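Local structure of sperm-specific class P protein 34 (Caenorhabditis elegans, 1M1S) at residues A[29-34]-A[39-44]; A[51-56]-A[80-85]; A[68-73]-A[111-116]. The protein is of unknown function but belongs to the major sperm protein family, with an immunoglobulin-like beta sandwich as its scaffold. One frame throughout, in Å; residues are numbered along the deposited sequence.

All three contacts join strands of one small beta sandwich through side chains that meet across its interior. Interactions 2 and 3 lie closest, with centres about 8 Å apart: strands 51-60 and 65-72 are adjacent in the sheet, as are 79-89 and 107-115. D80 O accepts a probable hydrogen bond from L113 N at 2.7 Å, and the Y51 ring packs beside R72. Centre to centre, interaction 1 sits about 10 Å from interaction 2, where V43 N probably bonds V56 O at 2.7 Å, and about 16 Å from interaction 3, where L68 N probably bonds H29 O at 2.8 Å. Backbone pairing thus ties the three together laterally.

Interaction 1: A[29-34]-A[39-44]; sequences HNITSE and LAFKVK
I31 and F41 meet across the interior of the immunoglobulin-like sandwich of the major sperm protein family, where strand 25-33 faces strand 38-45 without any backbone bond between the two segments. Their CA atoms stay 9.4 Å apart, so side chains alone bridge the gap.

The aromatic contact is a CH-pi one. I31 CD1 stands over one face of the F41 ring, 4.0 Å from its centroid and 15° off the ring normal, slightly displaced toward the rim at CE1 and CZ. The ring gets there because CG of F41 lies between the backbone N and the carbonyl carbon (chi1 70°), which lifts it toward strand 25-33. On the isoleucine, the extended outer arm (chi2 175°) carries CD1 to the ring, while CG2 stays behind. V43 CG2 lies in the ring plane at its edge, and V60 and I84 also pack against F41, so the phenyl is gripped on several sides.

Closer to the end of strand 25-33 the contact turns from apolar to mixed. S33 points its hydroxyl at L39, whose side chain also rests on I11 and E88. The hydroxyl makes a weak hydrogen bond with S35 N, which gives this buried oxygen a polar partner close along the chain. L39 CD1 approaches S33 OG to 3.5 Å and S33 CB to 4.1 Å.

Interaction 2: A[51-56]-A[80-85]; sequences YRVRPV and DKIVIQ
V53 and I82 meet tip to tip inside the immunoglobulin-like sandwich of the major sperm protein family, with Y51 and D80 forming a second pair two residues along each strand. Strand 51-60 and strand 79-89 are not neighbours in the sheet; strand 38-45 runs between them in the strand order, and no hydrogen bond passes directly from one segment to the other.

The apolar part rests on one methyl. I82 CD1 faces both methyls of V53, nearer CG2, and its distance of 3.7 Å from V53 CG1 is an ordinary packing contact. The approach of I82 CD1 to V53 CG2, at 3.3 Å, is tighter than usual for carbons, so its exact value is doubtful. I82 CG1 lies anti to the carbonyl carbon, which sends CD1 toward V53. L68 and I70 lie against V53, while V43 and L113 lie against I82, so these neighbours extend the apolar patch.

The polar part is indirect. D80 comes to the rim of the tyrosine ring, its OD2 in the ring plane and the carboxylate turned 70° against the ring. Y51 CE1 is 3.7 Å from D80 OD2, a plain edge contact. The true link is a water, 2.9 Å from Y51 OH, which also lies near the ring plane. The carboxylate has other partners as well: S46 OG, the main one, hydrogen-bonds to OD1, and N47 ND2 makes a weak bond to OD2, so D80 is held from several directions. Y51 in turn lies against Y20, R72 and A115. On the far side of the bridge, the water lies 2.8 Å from D80 OD2, to which it can donate.

Interaction 3: A[68-73]-A[111-116]; sequences LDINRL and VKLIAA
R72 lays its guanidinium flat over the methyl of A115, which sits beneath the centre of the group, 3.4 Å from its plane. The overlap is close to central: A115 CB is 3.4 Å from R72 CZ and about as far from NH1, with NE and NH2 both at 3.8 Å. To reach it, the arginine leaves the backbone with CG opposite the N (chi1 173°) and then bends at chi2 (72°), which swings the planar end across to strand 107-115.

Two residues back on each strand, the contact becomes purely aliphatic. I70 and L113 interlock obliquely: I70 CD1 touches L113 CD2 at 3.9 Å, while I70 CG2 lies 4.0 Å from L113 CD1 and equally far from CD2, so both branches of the leucine are used. I82 and Y20 pack on this pair as well, and V53 and H29 lie against I70. Strand 65-72 and strand 107-115 are thereby joined across the interior of the immunoglobulin-like sandwich of the major sperm protein family, with no hydrogen bond between the segments.

Two nitrogens of the guanidinium bond elsewhere. NE bonds to A22 O and NH2 to P76 O, two loop carbonyls that fix the rotation of the plane, and Y20 and Y51 pack against the arginine. A leucine in its place would probably leave the A22 and P76 carbonyls without these donors and take the flat group off the A115 methyl. The contact therefore divides a buried charge by direction: the flat face of the guanidinium is used as an apolar surface against alanine, while NE and NH2 serve backbone oxygens.

Interaction 1: A[29-34]-A[39-44]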
ATOM      1  N   HIS A  29       1.274  -0.345   8.671  1.00 35.00           N
ATOM      2  CA  HIS A  29       2.296  -0.982   7.849  1.00 35.00           C
ATOM      3  C   HIS A  29       3.402  -0.021   7.439  1.00 35.00           C
ATOM      4  O   HIS A  29       3.182   1.168   7.268  1.00 35.00           O
ATOM      5  CB  HIS A  29       1.673  -1.668   6.629  1.00 35.00           C
ATOM      6  CG  HIS A  29       0.614  -2.670   6.973  1.00 35.00           C
ATOM      7  ND1 HIS A  29       0.796  -4.031   6.854  1.00 35.00           N
ATOM      8  CD2 HIS A  29      -0.639  -2.504   7.463  1.00 35.00           C
ATOM      9  CE1 HIS A  29      -0.292  -4.659   7.261  1.00 35.00           C
ATOM     10  NE2 HIS A  29      -1.175  -3.752   7.635  1.00 35.00           N
ATOM     11  N   ASN A  30       4.600  -0.556   7.304  1.00 35.00           N
ATOM     12  CA  ASN A  30       5.756   0.227   6.933  1.00 35.00           C
ATOM     13  C   ASN A  30       6.115  -0.090   5.484  1.00 35.00           C
ATOM     14  O   ASN A  30       6.436  -1.228   5.170  1.00 35.00           O
ATOM     15  CB  ASN A  30       6.913  -0.169   7.866  1.00 35.00           C
ATOM     16  CG  ASN A  30       8.173   0.671   7.671  1.00 35.00           C
ATOM     17  OD1 ASN A  30       8.223   1.553   6.801  1.00 35.00           O
ATOM     18  ND2 ASN A  30       9.205   0.395   8.485  1.00 35.00           N
ATOM     19  N   ILE A  31       6.012   0.879   4.582  1.00 35.00           N
ATOM     20  CA  ILE A  31       6.408   0.624   3.196  1.00 35.00           C
ATOM     21  C   ILE A  31       7.822   1.188   3.099  1.00 35.00           C
ATOM     22  O   ILE A  31       8.012   2.390   3.250  1.00 35.00           O
ATOM     23  CB  ILE A  31       5.474   1.316   2.179  1.00 35.00           C
ATOM     24  CG1 ILE A  31       4.051   0.822   2.382  1.00 35.00           C
ATOM     25  CG2 ILE A  31       5.912   1.024   0.748  1.00 35.00           C
ATOM     26  CD1 ILE A  31       3.032   1.514   1.518  1.00 35.00           C
ATOM     27  N   THR A  32       8.816   0.318   2.950  1.00 35.00           N
ATOM     28  CA  THR A  32      10.201   0.779   2.863  1.00 35.00           C
ATOM     29  C   THR A  32      10.820   0.652   1.493  1.00 35.00           C
ATOM     30  O   THR A  32      10.599  -0.332   0.794  1.00 35.00           O
ATOM     31  CB  THR A  32      11.103   0.121   3.917  1.00 35.00           C
ATOM     32  OG1 THR A  32      10.815  -1.274   4.010  1.00 35.00           O
ATOM     33  CG2 THR A  32      10.861   0.751   5.243  1.00 35.00           C
ATOM     34  N   SER A  33      11.571   1.680   1.109  1.00 35.00           N
ATOM     35  CA  SER A  33      12.214   1.729  -0.198  1.00 35.00           C
ATOM     36  C   SER A  33      13.589   1.066  -0.254  1.00 35.00           C
ATOM     37  O   SER A  33      14.284   0.958   0.748  1.00 35.00           O
ATOM     38  CB  SER A  33      12.333   3.181  -0.649  1.00 35.00           C
ATOM     39  OG  SER A  33      12.880   3.273  -1.952  1.00 35.00           O
ATOM     40  N   GLU A  34      13.980   0.623  -1.441  1.00 35.00           N
ATOM     41  CA  GLU A  34      15.280   0.007  -1.621  1.00 35.00           C
ATOM     42  C   GLU A  34      15.978   0.618  -2.816  1.00 35.00           C
ATOM     43  O   GLU A  34      17.110   0.251  -3.118  1.00 35.00           O
ATOM     44  CB  GLU A  34      15.160  -1.494  -1.831  1.00 35.00           C
ATOM     45  CG  GLU A  34      14.802  -2.298  -0.610  1.00 35.00           C
ATOM     46  CD  GLU A  34      15.916  -2.384   0.419  1.00 35.00           C
ATOM     47  OE1 GLU A  34      17.016  -1.826   0.205  1.00 35.00           O
ATOM     48  OE2 GLU A  34      15.699  -3.030   1.459  1.00 35.00           O
ATOM     49  N   LEU A  39      10.168   6.941  -5.041  1.00 35.00           N
ATOM     50  CA  LEU A  39       9.048   6.126  -5.495  1.00 35.00           C
ATOM     51  C   LEU A  39       7.677   6.753  -5.209  1.00 35.00           C
ATOM     52  O   LEU A  39       7.504   7.557  -4.278  1.00 35.00           O
ATOM     53  CB  LEU A  39       9.107   4.727  -4.860  1.00 35.00           C
ATOM     54  CG  LEU A  39      10.338   3.837  -5.022  1.00 35.00           C
ATOM     55  CD1 LEU A  39      10.203   2.657  -4.086  1.00 35.00           C
ATOM     56  CD2 LEU A  39      10.505   3.384  -6.461  1.00 35.00           C
ATOM     57  N   ALA A  40       6.714   6.373  -6.042  1.00 35.00           N
ATOM     58  CA  ALA A  40       5.344   6.820  -5.923  1.00 35.00           C
ATOM     59  C   ALA A  40       4.587   5.529  -5.739  1.00 35.00           C
ATOM     60  O   ALA A  40       4.936   4.531  -6.340  1.00 35.00           O
ATOM     61  CB  ALA A  40       4.906   7.511  -7.200  1.00 35.00           C
ATOM     62  N   PHE A  41       3.611   5.499  -4.854  1.00 35.00           N
ATOM     63  CA  PHE A  41       2.872   4.266  -4.705  1.00 35.00           C
ATOM     64  C   PHE A  41       1.372   4.478  -4.834  1.00 35.00           C
ATOM     65  O   PHE A  41       0.852   5.537  -4.460  1.00 35.00           O
ATOM     66  CB  PHE A  41       3.277   3.501  -3.429  1.00 35.00           C
ATOM     67  CG  PHE A  41       2.836   4.139  -2.133  1.00 35.00           C
ATOM     68  CD1 PHE A  41       1.578   3.868  -1.597  1.00 35.00           C
ATOM     69  CD2 PHE A  41       3.699   4.956  -1.415  1.00 35.00           C
ATOM     70  CE1 PHE A  41       1.184   4.393  -0.354  1.00 35.00           C
ATOM     71  CE2 PHE A  41       3.318   5.491  -0.163  1.00 35.00           C
ATOM     72  CZ  PHE A  41       2.054   5.209   0.366  1.00 35.00           C
ATOM     73  N   LYS A  42       0.707   3.467  -5.391  1.00 35.00           N
ATOM     74  CA  LYS A  42      -0.735   3.454  -5.596  1.00 35.00           C
ATOM     75  C   LYS A  42      -1.294   2.265  -4.837  1.00 35.00           C
ATOM     76  O   LYS A  42      -0.788   1.163  -4.991  1.00 35.00           O
ATOM     77  CB  LYS A  42      -1.041   3.268  -7.074  1.00 35.00           C
ATOM     78  CG  LYS A  42      -2.520   3.114  -7.368  1.00 35.00           C
ATOM     79  CD  LYS A  42      -2.770   3.036  -8.837  1.00 35.00           C
ATOM     80  CE  LYS A  42      -4.236   2.865  -9.092  1.00 35.00           C
ATOM     81  NZ  LYS A  42      -4.576   2.838 -10.544  1.00 35.00           N
ATOM     82  N   VAL A  43      -2.366   2.470  -4.075  1.00 35.00           N
ATOM     83  CA  VAL A  43      -2.987   1.391  -3.292  1.00 35.00           C
ATOM     84  C   VAL A  43      -4.388   0.964  -3.790  1.00 35.00           C
ATOM     85  O   VAL A  43      -5.359   1.709  -3.661  1.00 35.00           O
ATOM     86  CB  VAL A  43      -3.018   1.779  -1.791  1.00 35.00           C
ATOM     87  CG1 VAL A  43      -3.486   0.633  -0.931  1.00 35.00           C
ATOM     88  CG2 VAL A  43      -1.653   2.212  -1.366  1.00 35.00           C
ATOM     89  N   LYS A  44      -4.458  -0.239  -4.365  1.00 35.00           N
ATOM     90  CA  LYS A  44      -5.688  -0.820  -4.906  1.00 35.00           C
ATOM     91  C   LYS A  44      -6.260  -1.724  -3.847  1.00 35.00           C
ATOM     92  O   LYS A  44      -5.597  -2.643  -3.381  1.00 35.00           O
ATOM     93  CB  LYS A  44      -5.384  -1.594  -6.189  1.00 35.00           C
ATOM     94  CG  LYS A  44      -4.661  -0.739  -7.205  1.00 35.00           C
ATOM     95  CD  LYS A  44      -4.027  -1.558  -8.295  1.00 35.00           C
ATOM     96  CE  LYS A  44      -4.943  -1.699  -9.495  1.00 35.00           C
ATOM     97  NZ  LYS A  44      -4.148  -1.928 -10.733  1.00 35.00           N
TER

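Interaction 2: A[51-56]-A[80-85]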
ATOM      1  N   TYR A  51     -12.790  -2.475   4.914  1.00 35.00           N
ATOM      2  CA  TYR A  51     -11.448  -1.944   5.040  1.00 35.00           C
ATOM      3  C   TYR A  51     -11.363  -0.484   4.617  1.00 35.00           C
ATOM      4  O   TYR A  51     -12.039  -0.053   3.685  1.00 35.00           O
ATOM      5  CB  TYR A  51     -10.492  -2.796   4.213  1.00 35.00           C
ATOM      6  CG  TYR A  51     -10.313  -4.173   4.795  1.00 35.00           C
ATOM      7  CD1 TYR A  51     -10.937  -5.290   4.236  1.00 35.00           C
ATOM      8  CD2 TYR A  51      -9.523  -4.360   5.926  1.00 35.00           C
ATOM      9  CE1 TYR A  51     -10.775  -6.562   4.804  1.00 35.00           C
ATOM     10  CE2 TYR A  51      -9.363  -5.617   6.490  1.00 35.00           C
ATOM     11  CZ  TYR A  51      -9.985  -6.710   5.928  1.00 35.00           C
ATOM     12  OH  TYR A  51      -9.824  -7.932   6.524  1.00 35.00           O
ATOM     13  N   ARG A  52     -10.559   0.274   5.351  1.00 35.00           N
ATOM     14  CA  ARG A  52     -10.321   1.682   5.098  1.00 35.00           C
ATOM     15  C   ARG A  52      -8.816   1.862   5.170  1.00 35.00           C
ATOM     16  O   ARG A  52      -8.231   1.946   6.253  1.00 35.00           O
ATOM     17  CB  ARG A  52     -11.015   2.518   6.159  1.00 35.00           C
ATOM     18  CG  ARG A  52     -10.525   3.956   6.286  1.00 35.00           C
ATOM     19  CD  ARG A  52     -11.261   4.641   7.447  1.00 35.00           C
ATOM     20  NE  ARG A  52     -10.427   5.512   8.286  1.00 35.00           N
ATOM     21  CZ  ARG A  52     -10.603   5.676   9.600  1.00 35.00           C
ATOM     22  NH1 ARG A  52     -11.580   5.032  10.229  1.00 35.00           N
ATOM     23  NH2 ARG A  52      -9.807   6.489  10.284  1.00 35.00           N
ATOM     24  N   VAL A  53      -8.199   1.866   3.992  1.00 35.00           N
ATOM     25  CA  VAL A  53      -6.754   2.021   3.852  1.00 35.00           C
ATOM     26  C   VAL A  53      -6.355   3.491   3.540  1.00 35.00           C
ATOM     27  O   VAL A  53      -7.075   4.217   2.841  1.00 35.00           O
ATOM     28  CB  VAL A  53      -6.212   0.989   2.840  1.00 35.00           C
ATOM     29  CG1 VAL A  53      -4.710   0.924   2.873  1.00 35.00           C
ATOM     30  CG2 VAL A  53      -6.772  -0.348   3.163  1.00 35.00           C
ATOM     31  N   ARG A  54      -5.257   3.950   4.141  1.00 35.00           N
ATOM     32  CA  ARG A  54      -4.781   5.331   3.980  1.00 35.00           C
ATOM     33  C   ARG A  54      -3.257   5.380   4.005  1.00 35.00           C
ATOM     34  O   ARG A  54      -2.631   4.769   4.864  1.00 35.00           O
ATOM     35  CB  ARG A  54      -5.308   6.225   5.120  1.00 35.00           C
ATOM     36  CG  ARG A  54      -6.802   6.212   5.332  1.00 35.00           C
ATOM     37  CD  ARG A  54      -7.266   7.440   6.071  1.00 35.00           C
ATOM     38  NE  ARG A  54      -8.715   7.431   6.278  1.00 35.00           N
ATOM     39  CZ  ARG A  54      -9.625   7.407   5.307  1.00 35.00           C
ATOM     40  NH1 ARG A  54      -9.253   7.382   4.035  1.00 35.00           N
ATOM     41  NH2 ARG A  54     -10.914   7.393   5.619  1.00 35.00           N
ATOM     42  N   PRO A  55      -2.609   6.143   3.084  1.00 35.00           N
ATOM     43  CA  PRO A  55      -3.154   6.966   1.990  1.00 35.00           C
ATOM     44  C   PRO A  55      -3.463   6.054   0.818  1.00 35.00           C
ATOM     45  O   PRO A  55      -3.389   4.842   0.959  1.00 35.00           O
ATOM     46  CB  PRO A  55      -1.970   7.896   1.669  1.00 35.00           C
ATOM     47  CG  PRO A  55      -0.820   7.468   2.559  1.00 35.00           C
ATOM     48  CD  PRO A  55      -1.154   6.095   3.025  1.00 35.00           C
ATOM     49  N   VAL A  56      -3.874   6.610  -0.317  1.00 35.00           N
ATOM     50  CA  VAL A  56      -4.136   5.781  -1.487  1.00 35.00           C
ATOM     51  C   VAL A  56      -2.906   5.913  -2.368  1.00 35.00           C
ATOM     52  O   VAL A  56      -2.390   4.929  -2.898  1.00 35.00           O
ATOM     53  CB  VAL A  56      -5.376   6.224  -2.257  1.00 35.00           C
ATOM     54  CG1 VAL A  56      -5.574   5.334  -3.469  1.00 35.00           C
ATOM     55  CG2 VAL A  56      -6.578   6.159  -1.363  1.00 35.00           C
ATOM     56  N   ASP A  80      -9.346 -10.658   1.961  1.00 35.00           N
ATOM     57  CA  ASP A  80      -9.324  -9.620   0.930  1.00 35.00           C
ATOM     58  C   ASP A  80      -7.881  -9.226   0.673  1.00 35.00           C
ATOM     59  O   ASP A  80      -6.981  -9.716   1.353  1.00 35.00           O
ATOM     60  CB  ASP A  80     -10.128  -8.415   1.396  1.00 35.00           C
ATOM     61  CG  ASP A  80     -11.604  -8.637   1.275  1.00 35.00           C
ATOM     62  OD1 ASP A  80     -12.098  -8.627   0.139  1.00 35.00           O
ATOM     63  OD2 ASP A  80     -12.264  -8.850   2.307  1.00 35.00           O
ATOM     64  N   LYS A  81      -7.636  -8.344  -0.290  1.00 35.00           N
ATOM     65  CA  LYS A  81      -6.254  -7.938  -0.550  1.00 35.00           C
ATOM     66  C   LYS A  81      -6.091  -6.470  -0.932  1.00 35.00           C
ATOM     67  O   LYS A  81      -7.043  -5.795  -1.335  1.00 35.00           O
ATOM     68  CB  LYS A  81      -5.629  -8.794  -1.648  1.00 35.00           C
ATOM     69  CG  LYS A  81      -6.330  -8.642  -2.989  1.00 35.00           C
ATOM     70  CD  LYS A  81      -5.579  -9.312  -4.093  1.00 35.00           C
ATOM     71  CE  LYS A  81      -6.457  -9.424  -5.292  1.00 35.00           C
ATOM     72  NZ  LYS A  81      -5.612  -9.841  -6.411  1.00 35.00           N
ATOM     73  N   ILE A  82      -4.847  -6.014  -0.857  1.00 35.00           N
ATOM     74  CA  ILE A  82      -4.458  -4.651  -1.206  1.00 35.00           C
ATOM     75  C   ILE A  82      -3.272  -4.823  -2.138  1.00 35.00           C
ATOM     76  O   ILE A  82      -2.368  -5.608  -1.845  1.00 35.00           O
ATOM     77  CB  ILE A  82      -3.972  -3.872   0.035  1.00 35.00           C
ATOM     78  CG1 ILE A  82      -5.142  -3.204   0.735  1.00 35.00           C
ATOM     79  CG2 ILE A  82      -2.900  -2.853  -0.336  1.00 35.00           C
ATOM     80  CD1 ILE A  82      -4.753  -2.671   2.052  1.00 35.00           C
ATOM     81  N   VAL A  83      -3.298  -4.154  -3.283  1.00 35.00           N
ATOM     82  CA  VAL A  83      -2.181  -4.265  -4.205  1.00 35.00           C
ATOM     83  C   VAL A  83      -1.489  -2.927  -4.275  1.00 35.00           C
ATOM     84  O   VAL A  83      -2.092  -1.941  -4.693  1.00 35.00           O
ATOM     85  CB  VAL A  83      -2.624  -4.692  -5.633  1.00 35.00           C
ATOM     86  CG1 VAL A  83      -1.409  -4.912  -6.515  1.00 35.00           C
ATOM     87  CG2 VAL A  83      -3.389  -5.978  -5.578  1.00 35.00           C
ATOM     88  N   ILE A  84      -0.230  -2.886  -3.854  1.00 35.00           N
ATOM     89  CA  ILE A  84       0.519  -1.640  -3.898  1.00 35.00           C
ATOM     90  C   ILE A  84       1.357  -1.648  -5.154  1.00 35.00           C
ATOM     91  O   ILE A  84       2.135  -2.572  -5.372  1.00 35.00           O
ATOM     92  CB  ILE A  84       1.438  -1.460  -2.669  1.00 35.00           C
ATOM     93  CG1 ILE A  84       0.624  -1.564  -1.395  1.00 35.00           C
ATOM     94  CG2 ILE A  84       2.103  -0.079  -2.688  1.00 35.00           C
ATOM     95  CD1 ILE A  84       1.467  -1.866  -0.248  1.00 35.00           C
ATOM     96  N   GLN A  85       1.107  -0.677  -6.025  1.00 35.00           N
ATOM     97  CA  GLN A  85       1.881  -0.533  -7.260  1.00 35.00           C
ATOM     98  C   GLN A  85       2.867   0.588  -6.990  1.00 35.00           C
ATOM     99  O   GLN A  85       2.563   1.479  -6.193  1.00 35.00           O
ATOM    100  CB  GLN A  85       0.990  -0.126  -8.436  1.00 35.00           C
ATOM    101  CG  GLN A  85      -0.111  -1.125  -8.802  1.00 35.00           C
ATOM    102  CD  GLN A  85      -0.712  -0.855 -10.174  1.00 35.00           C
ATOM    103  OE1 GLN A  85      -0.801   0.297 -10.606  1.00 35.00           O
ATOM    104  NE2 GLN A  85      -1.099  -1.925 -10.882  1.00 35.00           N
TER
HETATM  105  O   HOH W   1     -11.162  -9.709   4.742  1.00 35.00           O

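Interaction 3: A[68-73]-A[111-116]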
ATOM      1  N   LEU A  68       1.396   2.988   6.048  1.00 35.00           N
ATOM      2  CA  LEU A  68       0.128   2.661   5.468  1.00 35.00           C
ATOM      3  C   LEU A  68      -0.845   2.318   6.579  1.00 35.00           C
ATOM      4  O   LEU A  68      -0.518   1.529   7.455  1.00 35.00           O
ATOM      5  CB  LEU A  68       0.276   1.438   4.516  1.00 35.00           C
ATOM      6  CG  LEU A  68      -0.909   0.995   3.664  1.00 35.00           C
ATOM      7  CD1 LEU A  68      -1.399   2.143   2.772  1.00 35.00           C
ATOM      8  CD2 LEU A  68      -0.499  -0.210   2.816  1.00 35.00           C
ATOM      9  N   ASP A  69      -2.018   2.962   6.533  1.00 35.00           N
ATOM     10  CA  ASP A  69      -3.079   2.760   7.501  1.00 35.00           C
ATOM     11  C   ASP A  69      -4.283   2.008   6.919  1.00 35.00           C
ATOM     12  O   ASP A  69      -4.997   2.586   6.096  1.00 35.00           O
ATOM     13  CB  ASP A  69      -3.504   4.082   8.128  1.00 35.00           C
ATOM     14  CG  ASP A  69      -2.446   4.722   8.947  1.00 35.00           C
ATOM     15  OD1 ASP A  69      -1.438   3.990   9.157  1.00 35.00           O
ATOM     16  OD2 ASP A  69      -2.594   5.874   9.383  1.00 35.00           O
ATOM     17  N   ILE A  70      -4.456   0.730   7.280  1.00 35.00           N
ATOM     18  CA  ILE A  70      -5.581  -0.131   6.858  1.00 35.00           C
ATOM     19  C   ILE A  70      -6.495  -0.213   8.095  1.00 35.00           C
ATOM     20  O   ILE A  70      -5.982  -0.454   9.180  1.00 35.00           O
ATOM     21  CB  ILE A  70      -5.059  -1.545   6.459  1.00 35.00           C
ATOM     22  CG1 ILE A  70      -3.886  -1.397   5.546  1.00 35.00           C
ATOM     23  CG2 ILE A  70      -6.140  -2.395   5.920  1.00 35.00           C
ATOM     24  CD1 ILE A  70      -3.140  -2.676   5.196  1.00 35.00           C
ATOM     25  N   ASN A  71      -7.808  -0.019   7.961  1.00 35.00           N
ATOM     26  CA  ASN A  71      -8.659  -0.075   9.142  1.00 35.00           C
ATOM     27  C   ASN A  71      -9.833  -1.017   8.922  1.00 35.00           C
ATOM     28  O   ASN A  71     -10.681  -0.786   8.055  1.00 35.00           O
ATOM     29  CB  ASN A  71      -9.119   1.323   9.548  1.00 35.00           C
ATOM     30  CG  ASN A  71      -9.872   1.341  10.871  1.00 35.00           C
ATOM     31  OD1 ASN A  71      -9.500   0.639  11.814  1.00 35.00           O
ATOM     32  ND2 ASN A  71     -10.983   2.091  10.922  1.00 35.00           N
ATOM     33  N   ARG A  72      -9.870  -2.099   9.703  1.00 35.00           N
ATOM     34  CA  ARG A  72     -10.951  -3.067   9.613  1.00 35.00           C
ATOM     35  C   ARG A  72     -12.159  -2.572  10.395  1.00 35.00           C
ATOM     36  O   ARG A  72     -12.049  -2.058  11.519  1.00 35.00           O
ATOM     37  CB  ARG A  72     -10.513  -4.463  10.116  1.00 35.00           C
ATOM     38  CG  ARG A  72     -11.614  -5.531  10.228  1.00 35.00           C
ATOM     39  CD  ARG A  72     -12.129  -6.053   8.871  1.00 35.00           C
ATOM     40  NE  ARG A  72     -13.345  -6.862   9.029  1.00 35.00           N
ATOM     41  CZ  ARG A  72     -13.905  -7.602   8.067  1.00 35.00           C
ATOM     42  NH1 ARG A  72     -13.371  -7.653   6.845  1.00 35.00           N
ATOM     43  NH2 ARG A  72     -14.977  -8.344   8.335  1.00 35.00           N
ATOM     44  N   LEU A  73     -13.299  -2.667   9.718  1.00 35.00           N
ATOM     45  CA  LEU A  73     -14.601  -2.263  10.231  1.00 35.00           C
ATOM     46  C   LEU A  73     -15.468  -3.519  10.357  1.00 35.00           C
ATOM     47  O   LEU A  73     -15.171  -4.552   9.749  1.00 35.00           O
ATOM     48  CB  LEU A  73     -15.247  -1.304   9.229  1.00 35.00           C
ATOM     49  CG  LEU A  73     -14.415  -0.069   8.893  1.00 35.00           C
ATOM     50  CD1 LEU A  73     -14.695   0.390   7.477  1.00 35.00           C
ATOM     51  CD2 LEU A  73     -14.658   1.028   9.926  1.00 35.00           C
ATOM     52  N   VAL A 111      -0.760  -7.205  -0.283  1.00 35.00           N
ATOM     53  CA  VAL A 111      -0.920  -7.394   1.148  1.00 35.00           C
ATOM     54  C   VAL A 111      -2.248  -8.132   1.384  1.00 35.00           C
ATOM     55  O   VAL A 111      -3.314  -7.691   0.932  1.00 35.00           O
ATOM     56  CB  VAL A 111      -0.925  -6.062   1.884  1.00 35.00           C
ATOM     57  CG1 VAL A 111      -0.842  -6.285   3.397  1.00 35.00           C
ATOM     58  CG2 VAL A 111       0.211  -5.181   1.357  1.00 35.00           C
ATOM     59  N   LYS A 112      -2.161  -9.292   2.029  1.00 35.00           N
ATOM     60  CA  LYS A 112      -3.341 -10.091   2.322  1.00 35.00           C
ATOM     61  C   LYS A 112      -4.046  -9.456   3.496  1.00 35.00           C
ATOM     62  O   LYS A 112      -3.409  -8.843   4.337  1.00 35.00           O
ATOM     63  CB  LYS A 112      -2.935 -11.500   2.726  1.00 35.00           C
ATOM     64  CG  LYS A 112      -1.932 -12.183   1.826  1.00 35.00           C
ATOM     65  CD  LYS A 112      -1.778 -13.644   2.258  1.00 35.00           C
ATOM     66  CE  LYS A 112      -1.257 -14.522   1.133  1.00 35.00           C
ATOM     67  NZ  LYS A 112      -1.528 -15.975   1.318  1.00 35.00           N
ATOM     68  N   LEU A 113      -5.365  -9.561   3.527  1.00 35.00           N
ATOM     69  CA  LEU A 113      -6.149  -9.027   4.638  1.00 35.00           C
ATOM     70  C   LEU A 113      -7.164 -10.110   5.060  1.00 35.00           C
ATOM     71  O   LEU A 113      -8.219 -10.291   4.434  1.00 35.00           O
ATOM     72  CB  LEU A 113      -6.826  -7.703   4.249  1.00 35.00           C
ATOM     73  CG  LEU A 113      -5.944  -6.511   3.815  1.00 35.00           C
ATOM     74  CD1 LEU A 113      -6.808  -5.348   3.346  1.00 35.00           C
ATOM     75  CD2 LEU A 113      -4.991  -6.074   4.931  1.00 35.00           C
ATOM     76  N   ILE A 114      -6.783 -10.876   6.083  1.00 35.00           N
ATOM     77  CA  ILE A 114      -7.599 -11.972   6.617  1.00 35.00           C
ATOM     78  C   ILE A 114      -8.376 -11.504   7.837  1.00 35.00           C
ATOM     79  O   ILE A 114      -7.784 -11.130   8.843  1.00 35.00           O
ATOM     80  CB  ILE A 114      -6.725 -13.174   7.066  1.00 35.00           C
ATOM     81  CG1 ILE A 114      -5.812 -13.656   5.933  1.00 35.00           C
ATOM     82  CG2 ILE A 114      -7.624 -14.298   7.538  1.00 35.00           C
ATOM     83  CD1 ILE A 114      -4.709 -14.636   6.395  1.00 35.00           C
ATOM     84  N   ALA A 115      -9.700 -11.538   7.747  1.00 35.00           N
ATOM     85  CA  ALA A 115     -10.557 -11.125   8.854  1.00 35.00           C
ATOM     86  C   ALA A 115     -11.274 -12.358   9.333  1.00 35.00           C
ATOM     87  O   ALA A 115     -12.037 -12.958   8.597  1.00 35.00           O
ATOM     88  CB  ALA A 115     -11.555 -10.101   8.387  1.00 35.00           C
ATOM     89  N   ALA A 116     -11.004 -12.770  10.556  1.00 35.00           N
ATOM     90  CA  ALA A 116     -11.652 -13.960  11.072  1.00 35.00           C
ATOM     91  C   ALA A 116     -11.938 -13.888  12.555  1.00 35.00           C
ATOM     92  O   ALA A 116     -12.754 -13.025  12.938  1.00 35.00           O
ATOM     93  CB  ALA A 116     -10.825 -15.195  10.738  1.00 35.00           C
ATOM     94  OXT ALA A 116     -11.383 -14.720  13.310  1.00 35.00           O
TER